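Local coordinates for 5-formyltetrahydrofolate cyclo-ligase family protein (Bacillus anthracis, PDB 2JCB), which probably catalyses the ATP-dependent cyclisation of 5-formyltetrahydrofolate to 5,10-methenyltetrahydrofolate in folate metabolism, at residues 94-103 and 114-122; 160-171 and 184-194. All coordinates share one frame; numbering follows the deposited sequence.

Contact 1. Residues 94-103 and 114-122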
loop_
_atom_site.group_PDB
_atom_site.type_symbol
_atom_site.label_atom_id
_atom_site.label_comp_id
_atom_site.label_asym_id
_atom_site.label_seq_id
_atom_site.Cartn_x
_atom_site.Cartn_y
_atom_site.Cartn_z
ATOM N N SER A 94 -12.138 6.042 -3.217
ATOM C CA SER A 94 -12.511 6.117 -4.609
ATOM C C SER A 94 -11.207 6.026 -5.370
ATOM O O SER A 94 -10.431 6.995 -5.407
ATOM C CB SER A 94 -13.175 7.451 -4.903
ATOM O OG SER A 94 -13.473 7.614 -6.282
ATOM N N PHE A 95 -10.955 4.890 -6.012
ATOM C CA PHE A 95 -9.755 4.845 -6.841
ATOM C C PHE A 95 -10.005 5.565 -8.164
ATOM O O PHE A 95 -10.983 5.295 -8.842
ATOM C CB PHE A 95 -9.302 3.415 -7.044
ATOM C CG PHE A 95 -8.648 2.875 -5.834
ATOM C CD1 PHE A 95 -7.266 2.952 -5.734
ATOM C CD2 PHE A 95 -9.390 2.324 -4.800
ATOM C CE1 PHE A 95 -6.583 2.482 -4.556
ATOM C CE2 PHE A 95 -8.750 1.845 -3.614
ATOM C CZ PHE A 95 -7.344 1.938 -3.490
ATOM N N ARG A 96 -9.129 6.508 -8.489
ATOM C CA ARG A 96 -9.355 7.317 -9.675
ATOM C C ARG A 96 -8.151 7.341 -10.558
ATOM O O ARG A 96 -7.031 7.411 -10.083
ATOM C CB ARG A 96 -9.759 8.769 -9.302
ATOM C CG ARG A 96 -10.804 8.862 -8.156
ATOM C CD ARG A 96 -11.115 10.331 -7.903
ATOM N NE ARG A 96 -12.004 10.853 -8.936
ATOM C CZ ARG A 96 -13.320 10.771 -8.886
ATOM N NH1 ARG A 96 -13.920 10.173 -7.856
ATOM N NH2 ARG A 96 -14.025 11.280 -9.858
ATOM N N GLN A 97 -8.387 7.284 -11.857
ATOM C CA GLN A 97 -7.274 7.214 -12.796
ATOM C C GLN A 97 -6.496 8.527 -12.904
ATOM O O GLN A 97 -7.094 9.618 -13.030
ATOM C CB GLN A 97 -7.762 6.784 -14.180
ATOM C CG GLN A 97 -6.663 6.827 -15.205
ATOM C CD GLN A 97 -7.093 6.423 -16.610
ATOM O OE1 GLN A 97 -8.267 6.457 -16.948
ATOM N NE2 GLN A 97 -6.121 6.020 -17.423
ATOM N N ILE A 98 -5.184 8.384 -12.930
ATOM C CA ILE A 98 -4.254 9.510 -13.181
ATOM C C ILE A 98 -3.350 9.149 -14.337
ATOM O O ILE A 98 -2.806 8.032 -14.368
ATOM C CB ILE A 98 -3.424 9.952 -11.908
ATOM C CG1 ILE A 98 -2.584 8.832 -11.240
ATOM C CG2 ILE A 98 -4.371 10.640 -10.886
ATOM C CD1 ILE A 98 -1.386 9.341 -10.295
ATOM N N SER A 99 -3.214 10.087 -15.259
ATOM C CA SER A 99 -2.344 9.965 -16.421
ATOM C C SER A 99 -1.062 10.775 -16.237
ATOM O O SER A 99 -0.064 10.569 -16.935
ATOM C CB SER A 99 -3.078 10.469 -17.645
ATOM O OG SER A 99 -4.281 9.756 -17.847
ATOM N N ASN A 100 -1.121 11.754 -15.334
ATOM C CA ASN A 100 0.027 12.622 -15.036
ATOM C C ASN A 100 -0.090 13.170 -13.619
ATOM O O ASN A 100 -1.192 13.143 -13.023
ATOM C CB ASN A 100 0.156 13.761 -16.072
ATOM C CG ASN A 100 -1.083 14.659 -16.129
ATOM O OD1 ASN A 100 -1.395 15.335 -15.151
ATOM N ND2 ASN A 100 -1.774 14.685 -17.271
ATOM N N PHE A 101 1.019 13.646 -13.056
ATOM C CA PHE A 101 1.016 14.040 -11.640
ATOM C C PHE A 101 0.286 15.379 -11.359
ATOM O O PHE A 101 -0.029 15.690 -10.203
ATOM C CB PHE A 101 2.443 14.054 -11.050
ATOM C CG PHE A 101 3.078 12.694 -10.954
ATOM C CD1 PHE A 101 2.558 11.717 -10.098
ATOM C CD2 PHE A 101 4.201 12.390 -11.721
ATOM C CE1 PHE A 101 3.143 10.449 -10.034
ATOM C CE2 PHE A 101 4.793 11.143 -11.654
ATOM C CZ PHE A 101 4.277 10.167 -10.824
ATOM N N ASP A 102 -0.050 16.100 -12.427
ATOM C CA ASP A 102 -0.855 17.330 -12.324
ATOM C C ASP A 102 -2.349 17.090 -12.044
ATOM O O ASP A 102 -3.099 18.028 -11.772
ATOM C CB ASP A 102 -0.650 18.206 -13.567
ATOM C CG ASP A 102 0.488 19.211 -13.396
ATOM O OD1 ASP A 102 1.150 19.234 -12.319
ATOM O OD2 ASP A 102 0.716 19.993 -14.344
ATOM N N GLN A 103 -2.769 15.820 -12.059
ATOM C CA GLN A 103 -4.127 15.466 -11.689
ATOM C C GLN A 103 -4.213 15.224 -10.169
ATOM O O GLN A 103 -5.251 14.796 -9.661
ATOM C CB GLN A 103 -4.550 14.217 -12.442
ATOM C CG GLN A 103 -4.942 14.508 -13.875
ATOM C CD GLN A 103 -5.082 13.254 -14.684
ATOM O OE1 GLN A 103 -4.101 12.603 -14.980
ATOM N NE2 GLN A 103 -6.315 12.910 -15.064
ATOM N N PRO A 114 -6.143 12.366 -6.017
ATOM C CA PRO A 114 -6.624 12.728 -7.362
ATOM C C PRO A 114 -7.690 13.812 -7.227
ATOM O O PRO A 114 -8.519 13.740 -6.316
ATOM C CB PRO A 114 -7.277 11.427 -7.864
ATOM C CG PRO A 114 -7.546 10.605 -6.639
ATOM C CD PRO A 114 -6.508 10.981 -5.650
ATOM N N ILE A 115 -7.675 14.781 -8.140
ATOM C CA ILE A 115 -8.643 15.862 -8.126
ATOM C C ILE A 115 -9.932 15.313 -8.747
ATOM O O ILE A 115 -9.933 14.940 -9.924
ATOM C CB ILE A 115 -8.129 17.085 -8.947
ATOM C CG1 ILE A 115 -6.773 17.578 -8.408
ATOM C CG2 ILE A 115 -9.190 18.174 -9.004
ATOM C CD1 ILE A 115 -5.997 18.475 -9.365
ATOM N N PRO A 116 -11.014 15.191 -7.944
ATOM C CA PRO A 116 -12.256 14.620 -8.484
ATOM C C PRO A 116 -12.646 15.195 -9.846
ATOM O O PRO A 116 -12.998 14.438 -10.740
ATOM C CB PRO A 116 -13.306 14.998 -7.436
ATOM C CG PRO A 116 -12.566 15.011 -6.174
ATOM C CD PRO A 116 -11.169 15.536 -6.516
ATOM N N ALA A 117 -12.568 16.521 -10.013
ATOM C CA ALA A 117 -13.009 17.163 -11.254
ATOM C C ALA A 117 -12.173 16.772 -12.487
ATOM O O ALA A 117 -12.656 16.869 -13.619
ATOM C CB ALA A 117 -13.043 18.682 -11.080
ATOM N N LEU A 118 -10.947 16.285 -12.243
ATOM C CA LEU A 118 -10.010 15.977 -13.320
ATOM C C LEU A 118 -9.696 14.497 -13.462
ATOM O O LEU A 118 -8.823 14.130 -14.229
ATOM C CB LEU A 118 -8.705 16.757 -13.131
ATOM C CG LEU A 118 -8.844 18.293 -13.116
ATOM C CD1 LEU A 118 -7.464 18.911 -12.940
ATOM C CD2 LEU A 118 -9.539 18.819 -14.361
ATOM N N THR A 119 -10.389 13.643 -12.722
ATOM C CA THR A 119 -10.049 12.226 -12.733
ATOM C C THR A 119 -11.312 11.377 -12.733
ATOM O O THR A 119 -12.384 11.849 -12.294
ATOM C CB THR A 119 -9.173 11.867 -11.500
ATOM O OG1 THR A 119 -9.851 12.238 -10.288
ATOM C CG2 THR A 119 -7.795 12.564 -11.572
ATOM N N GLU A 120 -11.198 10.139 -13.233
ATOM C CA GLU A 120 -12.387 9.297 -13.385
ATOM C C GLU A 120 -12.278 8.142 -12.428
ATOM O O GLU A 120 -11.248 7.469 -12.421
ATOM C CB GLU A 120 -12.524 8.789 -14.819
ATOM C CG GLU A 120 -13.132 9.807 -15.746
ATOM C CD GLU A 120 -13.050 9.411 -17.221
ATOM O OE1 GLU A 120 -13.826 9.975 -18.018
ATOM O OE2 GLU A 120 -12.209 8.552 -17.574
ATOM N N GLU A 121 -13.329 7.917 -11.637
ATOM C CA GLU A 121 -13.389 6.754 -10.762
ATOM C C GLU A 121 -13.353 5.472 -11.581
ATOM O O GLU A 121 -14.054 5.373 -12.619
ATOM C CB GLU A 121 -14.699 6.735 -9.993
ATOM C CG GLU A 121 -14.625 5.801 -8.810
ATOM C CD GLU A 121 -15.839 5.938 -7.950
ATOM O OE1 GLU A 121 -16.934 5.460 -8.381
ATOM O OE2 GLU A 121 -15.707 6.567 -6.873
ATOM N N VAL A 122 -12.612 4.493 -11.080
ATOM C CA VAL A 122 -12.538 3.154 -11.686
ATOM C C VAL A 122 -13.082 2.122 -10.681
ATOM O O VAL A 122 -12.661 2.089 -9.528
ATOM C CB VAL A 122 -11.091 2.818 -12.160
ATOM C CG1 VAL A 122 -11.021 1.420 -12.756
ATOM C CG2 VAL A 122 -10.648 3.804 -13.214
HETATM O O HOH W 1 -12.945 2.953 -6.682
HETATM O O HOH W 2 -9.019 10.146 -15.137
#

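Contact 2. Residues 160-171 and 184-194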
loop_
_atom_site.group_PDB
_atom_site.type_symbol
_atom_site.label_atom_id
_atom_site.label_comp_id
_atom_site.label_asym_id
_atom_site.label_seq_id
_atom_site.Cartn_x
_atom_site.Cartn_y
_atom_site.Cartn_z
ATOM N N GLY A 160 -9.701 -8.775 -6.847
ATOM C CA GLY A 160 -8.520 -8.929 -7.653
ATOM C C GLY A 160 -7.316 -9.351 -6.846
ATOM O O GLY A 160 -7.423 -9.793 -5.712
ATOM N N LYS A 161 -6.148 -9.198 -7.434
ATOM C CA LYS A 161 -4.888 -9.574 -6.797
ATOM C C LYS A 161 -4.356 -8.468 -5.891
ATOM O O LYS A 161 -4.494 -7.308 -6.239
ATOM C CB LYS A 161 -3.871 -9.915 -7.880
ATOM C CG LYS A 161 -4.311 -11.182 -8.696
ATOM C CD LYS A 161 -3.396 -11.368 -9.875
ATOM C CE LYS A 161 -4.126 -12.155 -10.960
ATOM N NZ LYS A 161 -3.919 -13.599 -10.698
ATOM N N THR A 162 -3.730 -8.829 -4.777
ATOM C CA THR A 162 -3.147 -7.856 -3.854
ATOM C C THR A 162 -1.687 -8.158 -3.585
ATOM O O THR A 162 -1.276 -9.328 -3.529
ATOM C CB THR A 162 -3.851 -7.813 -2.476
ATOM O OG1 THR A 162 -3.839 -9.097 -1.840
ATOM C CG2 THR A 162 -5.285 -7.359 -2.636
ATOM N N LEU A 163 -0.902 -7.115 -3.405
ATOM C CA LEU A 163 0.443 -7.304 -2.891
ATOM C C LEU A 163 0.836 -6.068 -2.162
ATOM O O LEU A 163 0.331 -5.008 -2.425
ATOM C CB LEU A 163 1.481 -7.670 -3.985
ATOM C CG LEU A 163 1.942 -6.684 -5.018
ATOM C CD1 LEU A 163 3.062 -5.674 -4.424
ATOM C CD2 LEU A 163 2.463 -7.460 -6.252
ATOM N N SER A 164 1.770 -6.238 -1.235
ATOM C CA SER A 164 2.346 -5.123 -0.488
ATOM C C SER A 164 3.829 -5.118 -0.679
ATOM O O SER A 164 4.440 -6.168 -0.913
ATOM C CB SER A 164 1.993 -5.187 0.985
ATOM O OG SER A 164 0.601 -5.013 1.224
ATOM N N LEU A 165 4.390 -3.906 -0.678
ATOM C CA LEU A 165 5.830 -3.660 -0.723
ATOM C C LEU A 165 6.290 -3.270 0.680
ATOM O O LEU A 165 5.656 -2.414 1.297
ATOM C CB LEU A 165 6.112 -2.539 -1.735
ATOM C CG LEU A 165 5.471 -2.729 -3.110
ATOM C CD1 LEU A 165 5.637 -1.524 -4.104
ATOM C CD2 LEU A 165 6.036 -4.005 -3.755
ATOM N N ALA A 166 7.390 -3.851 1.196
ATOM C CA ALA A 166 7.817 -3.612 2.543
ATOM C C ALA A 166 9.307 -3.772 2.698
ATOM O O ALA A 166 9.894 -4.642 2.083
ATOM C CB ALA A 166 7.083 -4.521 3.491
ATOM N N TYR A 167 9.916 -2.937 3.535
ATOM C CA TYR A 167 11.273 -3.200 3.953
ATOM C C TYR A 167 11.176 -4.414 4.899
ATOM O O TYR A 167 10.155 -4.636 5.590
ATOM C CB TYR A 167 11.811 -2.022 4.760
ATOM C CG TYR A 167 11.721 -0.719 4.038
ATOM C CD1 TYR A 167 12.572 -0.459 2.959
ATOM C CD2 TYR A 167 10.863 0.316 4.479
ATOM C CE1 TYR A 167 12.526 0.747 2.305
ATOM C CE2 TYR A 167 10.831 1.565 3.822
ATOM C CZ TYR A 167 11.674 1.758 2.728
ATOM O OH TYR A 167 11.727 2.939 1.970
ATOM N N SER A 168 12.226 -5.221 4.903
ATOM C CA SER A 168 12.210 -6.419 5.727
ATOM C C SER A 168 11.973 -6.159 7.227
ATOM O O SER A 168 11.384 -7.001 7.902
ATOM C CB SER A 168 13.440 -7.301 5.454
ATOM O OG SER A 168 14.588 -6.693 5.935
ATOM N N PHE A 169 12.410 -5.003 7.740
ATOM C CA PHE A 169 12.149 -4.631 9.122
ATOM C C PHE A 169 10.655 -4.327 9.407
ATOM O O PHE A 169 10.272 -4.181 10.563
ATOM C CB PHE A 169 13.035 -3.458 9.577
ATOM C CG PHE A 169 12.623 -2.120 8.991
ATOM C CD1 PHE A 169 11.535 -1.409 9.533
ATOM C CD2 PHE A 169 13.327 -1.556 7.914
ATOM C CE1 PHE A 169 11.151 -0.181 9.047
ATOM C CE2 PHE A 169 12.938 -0.302 7.401
ATOM C CZ PHE A 169 11.822 0.369 7.956
ATOM N N GLN A 170 9.833 -4.195 8.370
ATOM C CA GLN A 170 8.394 -4.079 8.572
ATOM C C GLN A 170 7.754 -5.419 8.795
ATOM O O GLN A 170 6.595 -5.487 9.210
ATOM C CB GLN A 170 7.762 -3.429 7.343
ATOM C CG GLN A 170 8.059 -1.949 7.194
ATOM C CD GLN A 170 7.454 -1.384 5.907
ATOM O OE1 GLN A 170 8.127 -1.166 4.919
ATOM N NE2 GLN A 170 6.147 -1.084 5.971
ATOM N N MET A 171 8.510 -6.492 8.546
ATOM C CA MET A 171 8.041 -7.852 8.885
ATOM C C MET A 171 8.145 -8.150 10.367
ATOM O O MET A 171 9.204 -7.949 11.015
ATOM C CB MET A 171 8.806 -8.902 8.058
ATOM C CG MET A 171 8.738 -8.701 6.556
ATOM S SD MET A 171 7.054 -8.696 5.892
ATOM C CE MET A 171 6.270 -10.134 6.648
ATOM N N VAL A 184 -3.146 -9.609 2.908
ATOM C CA VAL A 184 -2.686 -9.411 1.510
ATOM C C VAL A 184 -2.117 -10.746 0.991
ATOM O O VAL A 184 -1.694 -11.571 1.788
ATOM C CB VAL A 184 -1.633 -8.286 1.359
ATOM C CG1 VAL A 184 -2.261 -6.932 1.685
ATOM C CG2 VAL A 184 -0.413 -8.507 2.278
ATOM N N GLU A 185 -2.126 -10.931 -0.323
ATOM C CA GLU A 185 -1.730 -12.198 -0.930
ATOM C C GLU A 185 -0.217 -12.382 -1.062
ATOM O O GLU A 185 0.255 -13.504 -1.195
ATOM C CB GLU A 185 -2.342 -12.347 -2.321
ATOM C CG GLU A 185 -3.809 -12.588 -2.230
ATOM C CD GLU A 185 -4.487 -12.517 -3.600
ATOM O OE1 GLU A 185 -3.961 -11.898 -4.562
ATOM O OE2 GLU A 185 -5.578 -13.073 -3.705
ATOM N N LYS A 186 0.508 -11.294 -1.130
ATOM C CA LYS A 186 1.964 -11.366 -1.345
ATOM C C LYS A 186 2.625 -10.148 -0.759
ATOM O O LYS A 186 2.071 -9.033 -0.818
ATOM C CB LYS A 186 2.246 -11.356 -2.850
ATOM C CG LYS A 186 3.799 -11.409 -3.165
ATOM C CD LYS A 186 4.074 -11.382 -4.650
ATOM C CE LYS A 186 3.843 -12.768 -5.272
ATOM N NZ LYS A 186 4.185 -12.792 -6.730
ATOM N N ILE A 187 3.811 -10.342 -0.187
ATOM C CA ILE A 187 4.593 -9.215 0.359
ATOM C C ILE A 187 5.973 -9.328 -0.358
ATOM O O ILE A 187 6.561 -10.424 -0.396
ATOM C CB ILE A 187 4.725 -9.211 1.918
ATOM C CG1 ILE A 187 3.321 -9.149 2.587
ATOM C CG2 ILE A 187 5.578 -8.011 2.393
ATOM C CD1 ILE A 187 3.218 -9.929 3.796
ATOM N N ILE A 188 6.447 -8.235 -0.946
ATOM C CA ILE A 188 7.780 -8.162 -1.550
ATOM C C ILE A 188 8.661 -7.292 -0.644
ATOM O O ILE A 188 8.308 -6.118 -0.403
ATOM C CB ILE A 188 7.699 -7.540 -2.928
ATOM C CG1 ILE A 188 6.704 -8.316 -3.823
ATOM C CG2 ILE A 188 9.074 -7.515 -3.562
ATOM C CD1 ILE A 188 6.465 -7.635 -5.067
ATOM N N THR A 189 9.788 -7.834 -0.187
ATOM C CA THR A 189 10.790 -7.092 0.579
ATOM C C THR A 189 12.066 -7.104 -0.229
ATOM O O THR A 189 12.107 -7.661 -1.364
ATOM C CB THR A 189 11.068 -7.712 1.977
ATOM O OG1 THR A 189 11.812 -8.929 1.814
ATOM C CG2 THR A 189 9.757 -7.977 2.775
ATOM N N GLU A 190 13.146 -6.556 0.335
ATOM C CA GLU A 190 14.384 -6.542 -0.436
ATOM C C GLU A 190 15.050 -7.939 -0.397
ATOM O O GLU A 190 16.054 -8.158 -1.075
ATOM C CB GLU A 190 15.354 -5.474 0.108
ATOM C CG GLU A 190 15.951 -5.802 1.508
ATOM C CD GLU A 190 15.064 -5.422 2.701
ATOM O OE1 GLU A 190 13.848 -5.206 2.600
ATOM O OE2 GLU A 190 15.628 -5.375 3.789
ATOM N N LYS A 191 14.547 -8.818 0.455
ATOM C CA LYS A 191 15.104 -10.148 0.667
ATOM C C LYS A 191 14.310 -11.251 -0.072
ATOM O O LYS A 191 14.774 -12.393 -0.105
ATOM C CB LYS A 191 15.065 -10.489 2.179
ATOM C CG LYS A 191 15.998 -9.742 3.124
ATOM C CD LYS A 191 15.788 -10.278 4.515
ATOM C CE LYS A 191 16.581 -9.482 5.477
ATOM N NZ LYS A 191 16.717 -10.236 6.753
ATOM N N GLY A 192 13.146 -10.922 -0.638
ATOM C CA GLY A 192 12.331 -11.949 -1.331
ATOM C C GLY A 192 10.857 -11.662 -1.230
ATOM O O GLY A 192 10.427 -10.500 -1.185
ATOM N N THR A 193 10.068 -12.738 -1.186
ATOM C CA THR A 193 8.608 -12.595 -1.200
ATOM C C THR A 193 8.031 -13.554 -0.179
ATOM O O THR A 193 8.590 -14.613 0.082
ATOM C CB THR A 193 7.973 -12.892 -2.560
ATOM O OG1 THR A 193 8.184 -14.284 -2.923
ATOM C CG2 THR A 193 8.500 -11.968 -3.655
ATOM N N MET A 194 6.884 -13.160 0.400
ATOM C CA MET A 194 6.115 -14.003 1.303
ATOM C C MET A 194 4.804 -14.145 0.547
ATOM O O MET A 194 4.256 -13.155 0.057
ATOM C CB MET A 194 5.930 -13.320 2.676
ATOM C CG MET A 194 7.233 -13.185 3.573
ATOM S SD MET A 194 8.319 -11.702 3.350
ATOM C CE MET A 194 9.446 -11.962 4.745
HETATM O O HOH W 3 -6.712 -12.767 -5.800
HETATM O O HOH W 4 15.087 -3.695 6.079
#

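Contact 1. Residues 94-103 and 114-122
Antiparallel pairing at one edge of the mixed sheet brings Arg96 of strand 92-98 beside Glu121 of the outermost strand 120-121. They form a non-hydrogen-bonded pair, with CA atoms 4.2 Å apart. Backbone bonds flank it: Val122 N donates to Phe95 O and Gln97 N to Glu120 O. On either side of these two bonds a water takes over, one between Gln97 O and Glu120 N, the other between Phe95 N and Val122 O, consistent with the short, weakly bonded edge strand.

Arg96 carries the side-chain contact. Its guanidinium meets Thr119 side-on: NE donates to Thr119 OG1 at 2.9 Å and NH2 to Thr119 O at 3.0 Å. The hydroxyl lies only 9° out of the guanidinium plane, whereas NH2 approaches the carbonyl from above the carbonyl plane. A bend at chi3 (77°) turns the group into this grip, while Arg96 CD rests on Pro114 CG, the two side chains crossing at about a right angle. Pro116 CA lies over one guanidinium face and the backbone of Glu120 and Glu121 over the other. Thr119 OG1 also donates to Ile115 O, whose opposite face receives Leu118 N; the hydroxyl thus ties the arginine to the 3-10 turn of residues 116-118.

On the same sheet face as Arg96, Glu121 OE2 accepts from Ser94 OG at 2.5 Å through its anti lone pair.

Past the end of strand 92-98, Gln103, the last residue of the 3-10 segment 101-103, works at both ends of its amide: NE2 donates to Leu118 O at 2.9 Å with an N-H...O angle of 165°, and OE1 accepts from Ser99 N and Asn100 N. These three bonds fix the flip of the amide. Thr119 CG2 packs against Gln103 CB at 3.7 Å, and Ile115 N bonds to Gln103 O.

Contact 2. Residues 160-171 and 184-194
Parallel strands 161-165 and 186-189 of the Rossmann-like sheet meet in register, Ser164 opposite Ile187 and Leu165 opposite Ile188. Their axes approach to 4.6 Å and their directions differ by 28°. The ladder runs from Lys186 O to Ser164 N, from Ser164 O to Ile188 N, and from Ile188 O to Ala166 N.

At its start, side chains take over the pairing. Thr162 OG1 accepts from Glu185 N at 2.9 Å, and Glu185 OE1 accepts from Thr162 N at 3.1 Å, the donor lying well above the carboxylate plane. The loop leading into this end includes Asp181, a ligand of the magnesium ion in the nucleotide site.

On one face, Ile188 CD1 sits near Leu165 CD2 (3.9 Å) and Leu163 CD1 (4.0 Å); Leu165 and Ile188 lie side by side, whereas Leu163 crosses at a slant. Helix 29-44 touches Ile188 here. The other face carries Ser164, Ala166 and Ile187, all beside Tyr137. Ser164 OG bonds to Val132 O and touches Val184 CG1. Bent at chi2 and chi3, Met171 brings SD to within 3.9 Å of Ile187 CG2, tip to tip, and its CG to 3.8 Å from Met194 CE.

Strands 186-189 and 192-195 form a hairpin, and its turn clasps the other segment. Glu190 OE1 takes Ser168 N on its syn lone pair, while OE2 takes Ser168 OG at 2.7 Å from above the carboxylate plane. A bend at chi2 (-84°) brings the carboxylate back to Ser168, where the 3-10 segment 168-170 begins; beside it, Thr189 OG1 receives Lys191 N in an ST turn.

Overall arrangement
Both contacts belong to the same mixed sheet but lie on opposite sides of the chain's centre, about 26 Å apart between centres. Contact 1 adds the short antiparallel strand 120-121 at one edge; contact 2 joins parallel strands one place in from the opposite edge and reaches that edge through the hairpin with 192-195. The centre of contact 1 is about 18 Å from the chain centre, that of contact 2 about 10 Å, and more of contact 2's touching residues are buried (10 of 19 against 5 of 15). Contact 1 relies on an arginine and a glutamine gripping hydroxyl and carbonyl groups. In contact 2 aliphatic side chains pack on both sheet faces, with glutamates binding backbone N-H groups at either end of the parallel ladder.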